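Local coordinates for alpha-/beta-galactoside alpha-2,3-sialyltransferase (Photobacterium phosphoreum, PDB 2ZWI), which probably transfers sialic acid from a CMP-linked donor to galactosides in alpha-2,3 linkage, and holds CMP and a zinc ion in the crystal, at residues V7-A12 / P59-S64; P15-M20 / N212-F217; Y170-L173 / I177-T180; K226-A231 / N295-Y300; M355-L358 / N362-D365. One frame throughout, in Å; residues are numbered along the deposited sequence.

Overall arrangement
From the N terminus, contact 1 closes a loop of 46 residues between strand 3-10 and helix 58-70. Contact 2 starts before that loop is shut and reaches from helix 14-26 to helix 208-218, so the two cross; they touch where Asp10 and Val9 probably hydrogen-bond to Thr16 and Gln19. Contact 3 closes a short loop after strand 168-172 and is nested inside contact 2. Contacts 1 and 3 both reach the seven-stranded parallel sheet. In series after them, contact 4 reaches edge strand 297-299 of the six-stranded sheet, and contact 5 joins helix 350-357 to the loop leading into edge strand 366-368. Contact 5 meets contact 3 through Thr180 and Ile177 against Glu357 and Leu358, joining the two halves of the GT-B fold.

Contact 1 (V7-A12 / P59-S64); sequences VYVDRA and PELIKS
Leu61 reaches from helix 58-70 to Val7 and Val9 on strand 3-10, and its side chain carries the helix half of the contact. The helix belongs to a beta-alpha-beta crossover that leaves strand 52-54 and enters strand 74-82, all within one parallel sheet. Its short segment runs nearly antiparallel to the strand segment, at 170° and with the axes 10.9 Å apart, as expected for a helix layered on a sheet.

Traced outward, the Leu61 side chain starts at a CB that points toward the strand. CG then swings anti to the backbone nitrogen (chi1 -179°), which carries the fork over the sheet and lets each branch find its own valine. Leu61 CD1 lies 4.1 Å from Val9 CG1, with Tyr8 O at a looser 4.5 Å from the same CD1. Leu61 CD2 lies 4.0 Å from Val7 CG1. Both valines also point toward the helix, while Tyr8 between them turns to the other side of the sheet, the alternation that a strand imposes. Val7 also packs on Val77 and Ile79, Val9 on Ile92 of helix 86-98, and Leu61 on Phe55.

No hydrogen bond joins the segments, and the methyl groups meet at ordinary packing distances. Dispersion and the exclusion of water therefore account for the adhesion at this buried helix-sheet interface.

Contact 2 (P15-M20 / N212-F217); sequences PTIQQM and NKFYNF
Met20 and Phe217 form a Met-aromatic contact between helix 14-26, which follows the first strand of the N-terminal Rossmann-like sheet, and helix 208-218, which lies in the chain between the two sheets of the GT-B fold. The helices' closest CA atoms in this contact are those of Met20 and Phe214, 7.1 Å apart, and all four touching residues are buried.

The aromatic interactions come first. Met20 CG sits over one face of the Phe217 ring, 4.3 Å from its centroid and 21° off the normal, displaced toward the rim, which makes a CH-pi contact. The sulfur lies farther out, with Met20 SD 5.0 Å from the Phe217 centroid and 41° off the normal, so it views the ring obliquely. Extended beyond CG, the methionine chain slides past the phenylalanine in the opposite direction, and this brings Met20 SD to 3.8 Å from Phe217 CB.

The second group is plain apolar packing. Ile17 CG2 approaches the edge of the Phe214 ring, close to the ring plane, with 3.9 Å to Phe214 CZ and 4.0 Å to Phe214 CE1. The two side chains cross at about a right angle. Phe214 gets there because its CG lies anti to the backbone N (chi1 -177°).

Ile17 also packs on Glu306, one of the residues that bind CMP, and its side chain is about 7 Å from the bound nucleotide, which places the Ile17 end of the contact near the nucleotide site. Beyond the sulfur, Met20 CE reaches the backbone and stops 3.7 Å from Phe217 O.

Contact 3 (Y170-L173 / I177-T180); sequences YHML and IFET
Met172 at the end of strand 168-172 meets Ile177 and Phe178 in the loop beyond it, and the sulfur beside the Phe178 ring makes this a Met-aromatic contact. The strand is part of the seven-stranded parallel sheet, and the 3-10 turn that includes 177-178 lies on the way to helix 185-191.

The tight part is the tip of the methionine. Met172 SD lies 3.9 Å from Phe178 CE2 and 78° off the ring normal, so it meets the edge near the ring plane. A bend at chi3 (72°) then turns the methyl aside, and Met172 CE reaches 3.9 Å from Ile177 CG2 and 4.0 Å from Phe178 CE2. Met172 crosses both partners at about a right angle. Ile177 CG2 in turn lies over one face of the Phe178 ring, 3.7 Å above its plane and offset toward the rim. Met172 and Ile177 are buried.

Phe178, by contrast, touches Met172 by its CE2 corner alone and is partly exposed, although it also packs on Leu187 and Ile191 of helix 185-191. On this side the turn is held within itself, as the hydroxyl of Thr180 returns to the backbone: Thr180 OG1 donates to Ile177 O at 2.8 Å, tilted 21° from the carbonyl plane.

Contact 4 (K226-A231 / N295-Y300); sequences KEQYKA and NMIEIY
Strand 297-299 forms one edge of the six-stranded parallel sheet in the C-terminal half of this GT-B fold, and helix 223-230 lies against it through Gln228 and Ile297. The nearest CA atoms across the contact are those of Gln228 and Ile297, 8.2 Å apart.

The packing part is a single methyl group against an amide. Ile297 CG2 lies 3.6 Å from Gln228 NE2 and 3.7 Å from Gln228 CD. With its chain extended beyond CG, Gln228 runs past Ile297 in the opposite direction. The polar part is carried by a water molecule, which donates to Gln228 OE1 at 2.7 Å and to Glu298 O at 3.0 Å.

The same isoleucine approaches the metal site without belonging to it: its side chain is about 5 Å from that of Asp275, a zinc ligand, and about 8 Å from the zinc ion.

With both hydrogens of the water given to acceptors, two carbonyl oxygens are bridged that could not bond to each other, and the surface contact combines a water-mediated link with packing against the amide.

Contact 5 (M355-L358 / N362-D365); sequences MIEL and NRND
Ile356 and Arg363 bury the most surface here, joining the last turn of helix 350-357 to the loop that leads into strand 366-368, in the C-terminal half of the GT-B fold. Their CA atoms are the nearest across the contact, 6.0 Å apart, and their side chains cross at about a right angle.

Each branch of the isoleucine has its own target. CG2 sits over one face of the guanidinium: Ile356 CG2 is 3.7 Å from Arg363 NH1 and 3.8 Å from both Arg363 CZ and Arg363 NH2. The other branch packs on the part of the arginine nearer the backbone, with Ile356 CD1 4.1 Å from both Arg363 CA and Arg363 CG. The arginine can serve both because it runs straight from the backbone and then kinks at chi3 (-93°), turning the flat group back over the isoleucine.

Glu357 adds little surface. Glu357 OE1 stands 4.4 Å from Arg363 NH2, obliquely to the guanidinium and beyond salt-bridge distance, so any electrostatic attraction is probably modest; its OE2 makes a weak hydrogen bond to Asn181. Within the loop, Asp365 N donates to Asn362 O at 2.8 Å and closes a turn.

Around the contact, Met355 packs on Phe326 and Phe327 of helix 325-328 and on Ile338 of strand 334-340, while Leu358 touches Ile177. The backbone of Asp365 hydrogen-bonds to Ile338 just before 366-368 begins as the edge strand beside 334-340.

Contact 1 (V7-A12 / P59-S64)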
# COMPACT_ATOMS: atom_id res chain seq x y z
N VAL A 7 5.41 -16.16 -7.15
CA VAL A 7 4.21 -16.24 -6.31
C VAL A 7 3.81 -14.82 -5.94
O VAL A 7 4.66 -14.02 -5.53
CB VAL A 7 4.48 -17.07 -5.02
CG1 VAL A 7 3.32 -16.96 -4.03
CG2 VAL A 7 4.73 -18.53 -5.35
N TYR A 8 2.52 -14.52 -6.07
CA TYR A 8 1.99 -13.19 -5.77
C TYR A 8 0.82 -13.31 -4.80
O TYR A 8 -0.21 -13.91 -5.14
CB TYR A 8 1.54 -12.50 -7.08
CG TYR A 8 2.71 -12.18 -8.01
CD1 TYR A 8 3.43 -11.00 -7.86
CD2 TYR A 8 3.08 -13.06 -9.02
CE1 TYR A 8 4.50 -10.70 -8.69
CE2 TYR A 8 4.16 -12.77 -9.87
CZ TYR A 8 4.86 -11.59 -9.69
OH TYR A 8 5.92 -11.28 -10.52
N VAL A 9 0.97 -12.74 -3.61
CA VAL A 9 -0.08 -12.76 -2.59
C VAL A 9 -0.28 -11.38 -1.95
O VAL A 9 0.68 -10.60 -1.81
CB VAL A 9 0.16 -13.84 -1.50
CG1 VAL A 9 -0.02 -15.26 -2.06
CG2 VAL A 9 1.55 -13.69 -0.86
N ASP A 10 -1.53 -11.09 -1.59
CA ASP A 10 -1.92 -9.85 -0.89
C ASP A 10 -3.35 -9.93 -0.38
O ASP A 10 -4.22 -10.51 -1.02
CB ASP A 10 -1.80 -8.61 -1.79
CG ASP A 10 -2.07 -7.30 -1.05
OD1 ASP A 10 -1.79 -7.19 0.17
OD2 ASP A 10 -2.57 -6.35 -1.68
N ARG A 11 -3.57 -9.31 0.77
CA ARG A 11 -4.89 -9.20 1.39
C ARG A 11 -5.51 -7.83 1.18
O ARG A 11 -6.73 -7.66 1.31
CB ARG A 11 -4.77 -9.42 2.90
CG ARG A 11 -4.13 -10.70 3.29
CD ARG A 11 -4.47 -11.01 4.72
NE ARG A 11 -3.73 -12.17 5.18
CZ ARG A 11 -3.91 -12.76 6.36
NH1 ARG A 11 -3.17 -13.81 6.69
NH2 ARG A 11 -4.82 -12.29 7.21
N ALA A 12 -4.67 -6.84 0.90
CA ALA A 12 -5.10 -5.44 0.81
C ALA A 12 -5.23 -5.01 -0.65
O ALA A 12 -5.69 -5.80 -1.48
CB ALA A 12 -4.13 -4.54 1.56
N PRO A 59 -4.12 -21.80 1.05
CA PRO A 59 -3.86 -23.25 1.01
C PRO A 59 -3.98 -23.89 -0.39
O PRO A 59 -3.25 -24.85 -0.67
CB PRO A 59 -4.87 -23.83 2.01
CG PRO A 59 -5.92 -22.79 2.16
CD PRO A 59 -5.25 -21.47 1.94
N GLU A 60 -4.86 -23.38 -1.26
CA GLU A 60 -4.93 -23.90 -2.64
C GLU A 60 -3.67 -23.57 -3.44
O GLU A 60 -3.17 -24.42 -4.18
CB GLU A 60 -6.16 -23.40 -3.41
CG GLU A 60 -7.51 -24.03 -2.99
CD GLU A 60 -7.50 -25.56 -2.89
OE1 GLU A 60 -8.03 -26.07 -1.88
OE2 GLU A 60 -6.99 -26.25 -3.80
N LEU A 61 -3.17 -22.35 -3.29
CA LEU A 61 -1.95 -21.93 -3.99
C LEU A 61 -0.77 -22.80 -3.58
O LEU A 61 0.01 -23.26 -4.43
CB LEU A 61 -1.67 -20.43 -3.77
CG LEU A 61 -0.43 -19.84 -4.47
CD1 LEU A 61 -0.63 -18.35 -4.76
CD2 LEU A 61 0.84 -20.06 -3.64
N ILE A 62 -0.64 -23.02 -2.28
CA ILE A 62 0.43 -23.82 -1.71
C ILE A 62 0.42 -25.27 -2.25
O ILE A 62 1.47 -25.83 -2.56
CB ILE A 62 0.40 -23.77 -0.17
CG1 ILE A 62 1.00 -22.44 0.32
CG2 ILE A 62 1.12 -24.96 0.44
CD1 ILE A 62 0.60 -22.03 1.72
N LYS A 63 -0.78 -25.85 -2.36
CA LYS A 63 -0.97 -27.19 -2.92
C LYS A 63 -0.41 -27.31 -4.36
O LYS A 63 0.29 -28.28 -4.67
CB LYS A 63 -2.46 -27.55 -2.89
CG LYS A 63 -2.79 -28.94 -3.40
CD LYS A 63 -2.92 -29.97 -2.28
CE LYS A 63 -3.13 -31.38 -2.84
NZ LYS A 63 -4.35 -31.49 -3.72
N SER A 64 -0.71 -26.33 -5.20
CA SER A 64 -0.20 -26.30 -6.58
C SER A 64 1.30 -25.99 -6.63
O SER A 64 2.01 -26.53 -7.48
CB SER A 64 -0.95 -25.27 -7.41
OG SER A 64 -2.26 -25.70 -7.70

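Contact 2 (P15-M20 / N212-F217)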
# COMPACT_ATOMS: atom_id res chain seq x y z
N PRO A 15 -0.18 -3.46 -2.19
CA PRO A 15 0.74 -4.47 -2.74
C PRO A 15 0.24 -5.12 -4.04
O PRO A 15 1.04 -5.42 -4.91
CB PRO A 15 0.87 -5.50 -1.61
CG PRO A 15 0.58 -4.72 -0.36
CD PRO A 15 -0.52 -3.77 -0.78
N THR A 16 -1.07 -5.33 -4.16
CA THR A 16 -1.62 -5.94 -5.35
C THR A 16 -1.36 -5.04 -6.56
O THR A 16 -0.86 -5.51 -7.57
CB THR A 16 -3.14 -6.21 -5.22
OG1 THR A 16 -3.36 -7.20 -4.20
CG2 THR A 16 -3.72 -6.69 -6.53
N ILE A 17 -1.67 -3.75 -6.42
CA ILE A 17 -1.53 -2.79 -7.52
C ILE A 17 -0.06 -2.66 -7.96
O ILE A 17 0.23 -2.64 -9.16
CB ILE A 17 -2.13 -1.39 -7.13
CG1 ILE A 17 -3.64 -1.49 -6.81
CG2 ILE A 17 -1.84 -0.33 -8.19
CD1 ILE A 17 -4.55 -1.84 -7.98
N GLN A 18 0.84 -2.57 -6.98
CA GLN A 18 2.28 -2.58 -7.25
C GLN A 18 2.76 -3.91 -7.86
O GLN A 18 3.59 -3.93 -8.77
CB GLN A 18 3.07 -2.24 -5.98
CG GLN A 18 3.08 -0.73 -5.64
CD GLN A 18 4.06 0.06 -6.50
OE1 GLN A 18 3.90 1.26 -6.70
NE2 GLN A 18 5.08 -0.61 -6.98
N GLN A 19 2.22 -5.02 -7.37
CA GLN A 19 2.57 -6.32 -7.94
C GLN A 19 2.10 -6.45 -9.39
O GLN A 19 2.87 -6.88 -10.24
CB GLN A 19 2.06 -7.48 -7.08
CG GLN A 19 2.81 -7.68 -5.76
CD GLN A 19 2.09 -8.66 -4.86
OE1 GLN A 19 1.28 -9.47 -5.33
NE2 GLN A 19 2.37 -8.61 -3.57
N MET A 20 0.85 -6.06 -9.66
CA MET A 20 0.33 -6.06 -11.05
C MET A 20 1.26 -5.25 -11.95
O MET A 20 1.64 -5.68 -13.03
CB MET A 20 -1.08 -5.45 -11.10
CG MET A 20 -2.19 -6.28 -10.47
SD MET A 20 -3.70 -5.32 -10.28
CE MET A 20 -4.85 -6.59 -9.79
N ASN A 212 -3.04 -1.10 -21.21
CA ASN A 212 -4.28 -1.87 -21.32
C ASN A 212 -4.34 -3.06 -20.38
O ASN A 212 -5.38 -3.32 -19.77
CB ASN A 212 -4.52 -2.33 -22.77
CG ASN A 212 -4.84 -1.17 -23.70
OD1 ASN A 212 -5.38 -0.15 -23.27
ND2 ASN A 212 -4.51 -1.33 -24.98
N LYS A 213 -3.22 -3.77 -20.25
CA LYS A 213 -3.11 -4.86 -19.28
C LYS A 213 -3.36 -4.38 -17.84
O LYS A 213 -3.98 -5.09 -17.05
CB LYS A 213 -1.75 -5.54 -19.38
CG LYS A 213 -1.71 -6.93 -18.73
CD LYS A 213 -0.42 -7.70 -19.07
CE LYS A 213 -0.36 -8.05 -20.54
NZ LYS A 213 0.60 -9.16 -20.81
N PHE A 214 -2.88 -3.17 -17.52
CA PHE A 214 -3.15 -2.60 -16.20
C PHE A 214 -4.64 -2.33 -16.00
O PHE A 214 -5.19 -2.65 -14.94
CB PHE A 214 -2.32 -1.33 -15.93
CG PHE A 214 -2.53 -0.78 -14.54
CD1 PHE A 214 -1.78 -1.25 -13.47
CD2 PHE A 214 -3.52 0.17 -14.30
CE1 PHE A 214 -1.98 -0.78 -12.18
CE2 PHE A 214 -3.73 0.67 -12.99
CZ PHE A 214 -2.95 0.19 -11.93
N TYR A 215 -5.29 -1.76 -17.01
CA TYR A 215 -6.74 -1.54 -16.97
C TYR A 215 -7.49 -2.85 -16.83
O TYR A 215 -8.46 -2.91 -16.06
CB TYR A 215 -7.24 -0.81 -18.21
CG TYR A 215 -6.50 0.46 -18.55
CD1 TYR A 215 -5.94 1.26 -17.56
CD2 TYR A 215 -6.37 0.87 -19.88
CE1 TYR A 215 -5.25 2.42 -17.88
CE2 TYR A 215 -5.70 2.03 -20.20
CZ TYR A 215 -5.15 2.80 -19.21
OH TYR A 215 -4.48 3.95 -19.54
N ASN A 216 -7.06 -3.88 -17.56
CA ASN A 216 -7.71 -5.19 -17.49
C ASN A 216 -7.58 -5.88 -16.12
O ASN A 216 -8.56 -6.43 -15.61
CB ASN A 216 -7.23 -6.10 -18.61
CG ASN A 216 -7.77 -5.69 -19.97
OD1 ASN A 216 -8.81 -5.05 -20.07
ND2 ASN A 216 -7.05 -6.07 -21.03
N PHE A 217 -6.38 -5.86 -15.55
CA PHE A 217 -6.12 -6.36 -14.20
C PHE A 217 -6.99 -5.72 -13.11
O PHE A 217 -7.54 -6.40 -12.26
CB PHE A 217 -4.66 -6.09 -13.83
CG PHE A 217 -3.75 -7.25 -14.00
CD1 PHE A 217 -4.12 -8.52 -13.54
CD2 PHE A 217 -2.49 -7.08 -14.56
CE1 PHE A 217 -3.27 -9.60 -13.68
CE2 PHE A 217 -1.62 -8.15 -14.71
CZ PHE A 217 -2.01 -9.42 -14.26

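Contact 3 (Y170-L173 / I177-T180)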
# COMPACT_ATOMS: atom_id res chain seq x y z
N TYR A 170 12.58 -4.97 0.13
CA TYR A 170 11.43 -4.27 0.73
C TYR A 170 11.06 -3.09 -0.14
O TYR A 170 11.80 -2.10 -0.23
CB TYR A 170 11.73 -3.81 2.16
CG TYR A 170 11.77 -4.97 3.12
CD1 TYR A 170 10.58 -5.54 3.59
CD2 TYR A 170 12.97 -5.51 3.54
CE1 TYR A 170 10.59 -6.60 4.44
CE2 TYR A 170 13.00 -6.60 4.42
CZ TYR A 170 11.79 -7.14 4.86
OH TYR A 170 11.76 -8.20 5.72
N HIS A 171 9.92 -3.21 -0.80
CA HIS A 171 9.40 -2.11 -1.60
C HIS A 171 8.59 -1.22 -0.67
O HIS A 171 7.55 -1.65 -0.14
CB HIS A 171 8.56 -2.66 -2.73
CG HIS A 171 9.28 -3.65 -3.60
ND1 HIS A 171 9.68 -3.35 -4.88
CD2 HIS A 171 9.66 -4.92 -3.37
CE1 HIS A 171 10.28 -4.40 -5.41
NE2 HIS A 171 10.27 -5.37 -4.52
N MET A 172 9.07 -0.00 -0.43
CA MET A 172 8.47 0.83 0.60
C MET A 172 7.75 2.06 0.07
O MET A 172 8.22 2.75 -0.83
CB MET A 172 9.53 1.28 1.62
CG MET A 172 10.24 0.13 2.36
SD MET A 172 11.37 0.79 3.61
CE MET A 172 10.18 1.38 4.83
N LEU A 173 6.60 2.36 0.68
CA LEU A 173 5.88 3.59 0.41
C LEU A 173 6.78 4.79 0.50
O LEU A 173 6.75 5.66 -0.37
CB LEU A 173 4.74 3.74 1.41
CG LEU A 173 3.28 3.67 0.98
CD1 LEU A 173 3.05 3.26 -0.48
CD2 LEU A 173 2.47 2.84 1.97
N ILE A 177 11.94 7.25 4.99
CA ILE A 177 11.64 7.22 6.42
C ILE A 177 12.94 7.13 7.25
O ILE A 177 13.04 7.71 8.33
CB ILE A 177 10.64 6.07 6.80
CG1 ILE A 177 10.14 6.21 8.26
CG2 ILE A 177 11.26 4.68 6.56
CD1 ILE A 177 9.30 7.47 8.54
N PHE A 178 13.95 6.44 6.71
CA PHE A 178 15.24 6.29 7.38
C PHE A 178 16.13 7.52 7.28
O PHE A 178 17.25 7.52 7.80
CB PHE A 178 15.98 5.05 6.86
CG PHE A 178 15.24 3.76 7.10
CD1 PHE A 178 15.18 3.21 8.38
CD2 PHE A 178 14.61 3.10 6.06
CE1 PHE A 178 14.50 2.01 8.62
CE2 PHE A 178 13.92 1.90 6.29
CZ PHE A 178 13.86 1.36 7.57
N GLU A 179 15.64 8.56 6.61
CA GLU A 179 16.35 9.83 6.50
C GLU A 179 15.59 10.98 7.17
O GLU A 179 15.89 12.15 6.91
CB GLU A 179 16.67 10.18 5.04
CG GLU A 179 17.99 9.62 4.54
CD GLU A 179 17.96 8.11 4.38
OE1 GLU A 179 16.97 7.59 3.81
OE2 GLU A 179 18.92 7.45 4.84
N THR A 180 14.63 10.65 8.04
CA THR A 180 13.90 11.66 8.81
C THR A 180 14.54 11.83 10.19
O THR A 180 15.61 11.29 10.45
CB THR A 180 12.40 11.29 8.95
OG1 THR A 180 12.27 10.03 9.62
CG2 THR A 180 11.73 11.22 7.57

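Contact 4 (K226-A231 / N295-Y300)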
# COMPACT_ATOMS: atom_id res chain seq x y z
N LYS A 226 -10.47 11.53 -16.14
CA LYS A 226 -9.67 12.51 -16.85
C LYS A 226 -10.55 13.51 -17.61
O LYS A 226 -10.20 14.68 -17.71
CB LYS A 226 -8.65 11.82 -17.77
CG LYS A 226 -7.57 11.06 -16.99
CD LYS A 226 -6.44 10.55 -17.87
CE LYS A 226 -5.23 10.19 -16.99
NZ LYS A 226 -4.01 9.70 -17.73
N GLU A 227 -11.70 13.06 -18.12
CA GLU A 227 -12.67 13.96 -18.75
C GLU A 227 -13.32 14.87 -17.71
O GLU A 227 -13.54 16.06 -17.97
CB GLU A 227 -13.76 13.16 -19.48
CG GLU A 227 -13.28 12.57 -20.80
CD GLU A 227 -14.24 11.55 -21.40
OE1 GLU A 227 -13.82 10.84 -22.34
OE2 GLU A 227 -15.40 11.45 -20.94
N GLN A 228 -13.62 14.32 -16.54
CA GLN A 228 -14.19 15.09 -15.42
C GLN A 228 -13.25 16.20 -14.93
O GLN A 228 -13.70 17.31 -14.63
CB GLN A 228 -14.56 14.17 -14.26
CG GLN A 228 -15.81 13.33 -14.50
CD GLN A 228 -15.99 12.24 -13.45
OE1 GLN A 228 -15.02 11.76 -12.85
NE2 GLN A 228 -17.24 11.83 -13.24
N TYR A 229 -11.96 15.89 -14.85
CA TYR A 229 -10.94 16.87 -14.51
C TYR A 229 -10.96 18.09 -15.45
O TYR A 229 -10.82 19.23 -15.00
CB TYR A 229 -9.55 16.23 -14.55
CG TYR A 229 -9.19 15.33 -13.38
CD1 TYR A 229 -9.77 15.51 -12.12
CD2 TYR A 229 -8.23 14.33 -13.52
CE1 TYR A 229 -9.42 14.68 -11.03
CE2 TYR A 229 -7.87 13.49 -12.44
CZ TYR A 229 -8.47 13.68 -11.21
OH TYR A 229 -8.13 12.87 -10.14
N LYS A 230 -11.12 17.86 -16.75
CA LYS A 230 -10.99 18.96 -17.72
C LYS A 230 -12.31 19.62 -18.13
O LYS A 230 -12.31 20.61 -18.86
CB LYS A 230 -10.17 18.51 -18.93
CG LYS A 230 -10.87 17.51 -19.83
CD LYS A 230 -10.01 17.20 -21.04
CE LYS A 230 -10.71 16.22 -21.97
NZ LYS A 230 -9.80 15.82 -23.09
N ALA A 231 -13.43 19.09 -17.62
CA ALA A 231 -14.77 19.58 -17.97
C ALA A 231 -14.94 21.07 -17.67
O ALA A 231 -15.61 21.79 -18.41
CB ALA A 231 -15.84 18.76 -17.27
N ASN A 295 -22.67 18.58 -3.24
CA ASN A 295 -22.66 18.57 -4.71
C ASN A 295 -21.27 18.30 -5.29
O ASN A 295 -20.75 19.07 -6.10
CB ASN A 295 -23.24 19.86 -5.28
CG ASN A 295 -24.72 19.97 -5.06
OD1 ASN A 295 -25.38 19.01 -4.64
ND2 ASN A 295 -25.27 21.14 -5.34
N MET A 296 -20.69 17.19 -4.87
CA MET A 296 -19.34 16.84 -5.28
C MET A 296 -19.39 15.81 -6.40
O MET A 296 -20.29 14.98 -6.46
CB MET A 296 -18.57 16.29 -4.08
CG MET A 296 -18.24 17.37 -3.06
SD MET A 296 -17.42 16.69 -1.63
CE MET A 296 -18.67 15.57 -1.04
N ILE A 297 -18.40 15.86 -7.28
CA ILE A 297 -18.25 14.85 -8.31
C ILE A 297 -17.76 13.54 -7.66
O ILE A 297 -16.68 13.50 -7.07
CB ILE A 297 -17.26 15.29 -9.42
CG1 ILE A 297 -17.72 16.62 -10.04
CG2 ILE A 297 -17.11 14.21 -10.48
CD1 ILE A 297 -16.85 17.08 -11.19
N GLU A 298 -18.55 12.49 -7.78
CA GLU A 298 -18.19 11.19 -7.21
C GLU A 298 -17.15 10.42 -8.01
O GLU A 298 -17.30 10.20 -9.22
CB GLU A 298 -19.44 10.32 -7.04
CG GLU A 298 -19.17 8.92 -6.51
CD GLU A 298 -20.42 8.06 -6.47
OE1 GLU A 298 -21.53 8.61 -6.73
OE2 GLU A 298 -20.31 6.85 -6.19
N ILE A 299 -16.10 9.99 -7.32
CA ILE A 299 -15.19 8.98 -7.83
C ILE A 299 -15.56 7.70 -7.08
O ILE A 299 -15.50 7.67 -5.84
CB ILE A 299 -13.70 9.35 -7.60
CG1 ILE A 299 -13.34 10.66 -8.32
CG2 ILE A 299 -12.77 8.21 -8.06
CD1 ILE A 299 -11.96 11.21 -7.97
N TYR A 300 -15.99 6.69 -7.83
CA TYR A 300 -16.46 5.41 -7.29
C TYR A 300 -15.58 4.92 -6.15
O TYR A 300 -14.38 4.70 -6.34
CB TYR A 300 -16.54 4.37 -8.41
CG TYR A 300 -17.14 3.04 -8.02
CD1 TYR A 300 -18.24 2.95 -7.16
CD2 TYR A 300 -16.63 1.87 -8.56
CE1 TYR A 300 -18.79 1.71 -6.83
CE2 TYR A 300 -17.18 0.64 -8.25
CZ TYR A 300 -18.25 0.56 -7.39
OH TYR A 300 -18.76 -0.69 -7.11
O HOH W 1 -15.14 9.66 -11.16

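Contact 5 (M355-L358 / N362-D365)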
# COMPACT_ATOMS: atom_id res chain seq x y z
N MET A 355 3.46 11.26 9.64
CA MET A 355 3.03 12.01 8.45
C MET A 355 3.68 13.40 8.41
O MET A 355 4.07 13.89 7.34
CB MET A 355 1.51 12.07 8.34
CG MET A 355 0.90 10.68 8.02
SD MET A 355 -0.90 10.58 7.96
CE MET A 355 -1.21 11.13 6.29
N ILE A 356 3.84 14.02 9.58
CA ILE A 356 4.60 15.28 9.66
C ILE A 356 6.07 15.06 9.29
O ILE A 356 6.62 15.79 8.45
CB ILE A 356 4.43 15.97 11.03
CG1 ILE A 356 3.03 16.58 11.15
CG2 ILE A 356 5.52 17.03 11.25
CD1 ILE A 356 2.62 16.92 12.60
N GLU A 357 6.70 14.06 9.91
CA GLU A 357 8.12 13.76 9.66
C GLU A 357 8.46 13.47 8.20
O GLU A 357 9.54 13.84 7.71
CB GLU A 357 8.61 12.60 10.54
CG GLU A 357 8.62 12.91 12.03
CD GLU A 357 9.48 14.13 12.37
OE1 GLU A 357 8.97 15.08 13.00
OE2 GLU A 357 10.67 14.13 11.99
N LEU A 358 7.52 12.84 7.49
CA LEU A 358 7.67 12.52 6.07
C LEU A 358 7.28 13.65 5.13
O LEU A 358 7.30 13.50 3.91
CB LEU A 358 6.85 11.27 5.73
CG LEU A 358 7.43 9.96 6.25
CD1 LEU A 358 6.38 8.88 6.17
CD2 LEU A 358 8.65 9.57 5.43
N ASN A 362 2.02 19.55 6.26
CA ASN A 362 2.55 20.61 7.11
C ASN A 362 1.92 20.48 8.50
O ASN A 362 0.72 20.23 8.61
CB ASN A 362 2.21 21.98 6.50
CG ASN A 362 3.03 23.12 7.08
OD1 ASN A 362 3.90 23.67 6.41
ND2 ASN A 362 2.73 23.50 8.30
N ARG A 363 2.73 20.66 9.54
CA ARG A 363 2.27 20.64 10.93
C ARG A 363 1.09 21.61 11.17
O ARG A 363 0.19 21.32 11.96
CB ARG A 363 3.45 20.97 11.87
CG ARG A 363 3.11 20.96 13.37
CD ARG A 363 4.33 21.33 14.23
NE ARG A 363 5.09 20.15 14.66
CZ ARG A 363 6.13 19.63 14.01
NH1 ARG A 363 6.57 20.18 12.88
NH2 ARG A 363 6.73 18.55 14.51
N ASN A 364 1.11 22.74 10.47
CA ASN A 364 0.03 23.72 10.53
C ASN A 364 -1.28 23.30 9.83
O ASN A 364 -2.31 23.94 10.04
CB ASN A 364 0.49 25.06 9.97
CG ASN A 364 1.50 25.75 10.86
OD1 ASN A 364 1.59 25.48 12.07
ND2 ASN A 364 2.28 26.65 10.28
N ASP A 365 -1.21 22.26 9.00
CA ASP A 365 -2.38 21.78 8.24
C ASP A 365 -3.00 20.52 8.84
O ASP A 365 -4.00 20.00 8.33
CB ASP A 365 -1.99 21.56 6.77
CG ASP A 365 -1.50 22.83 6.08
OD1 ASP A 365 -1.96 23.93 6.43
OD2 ASP A 365 -0.64 22.73 5.18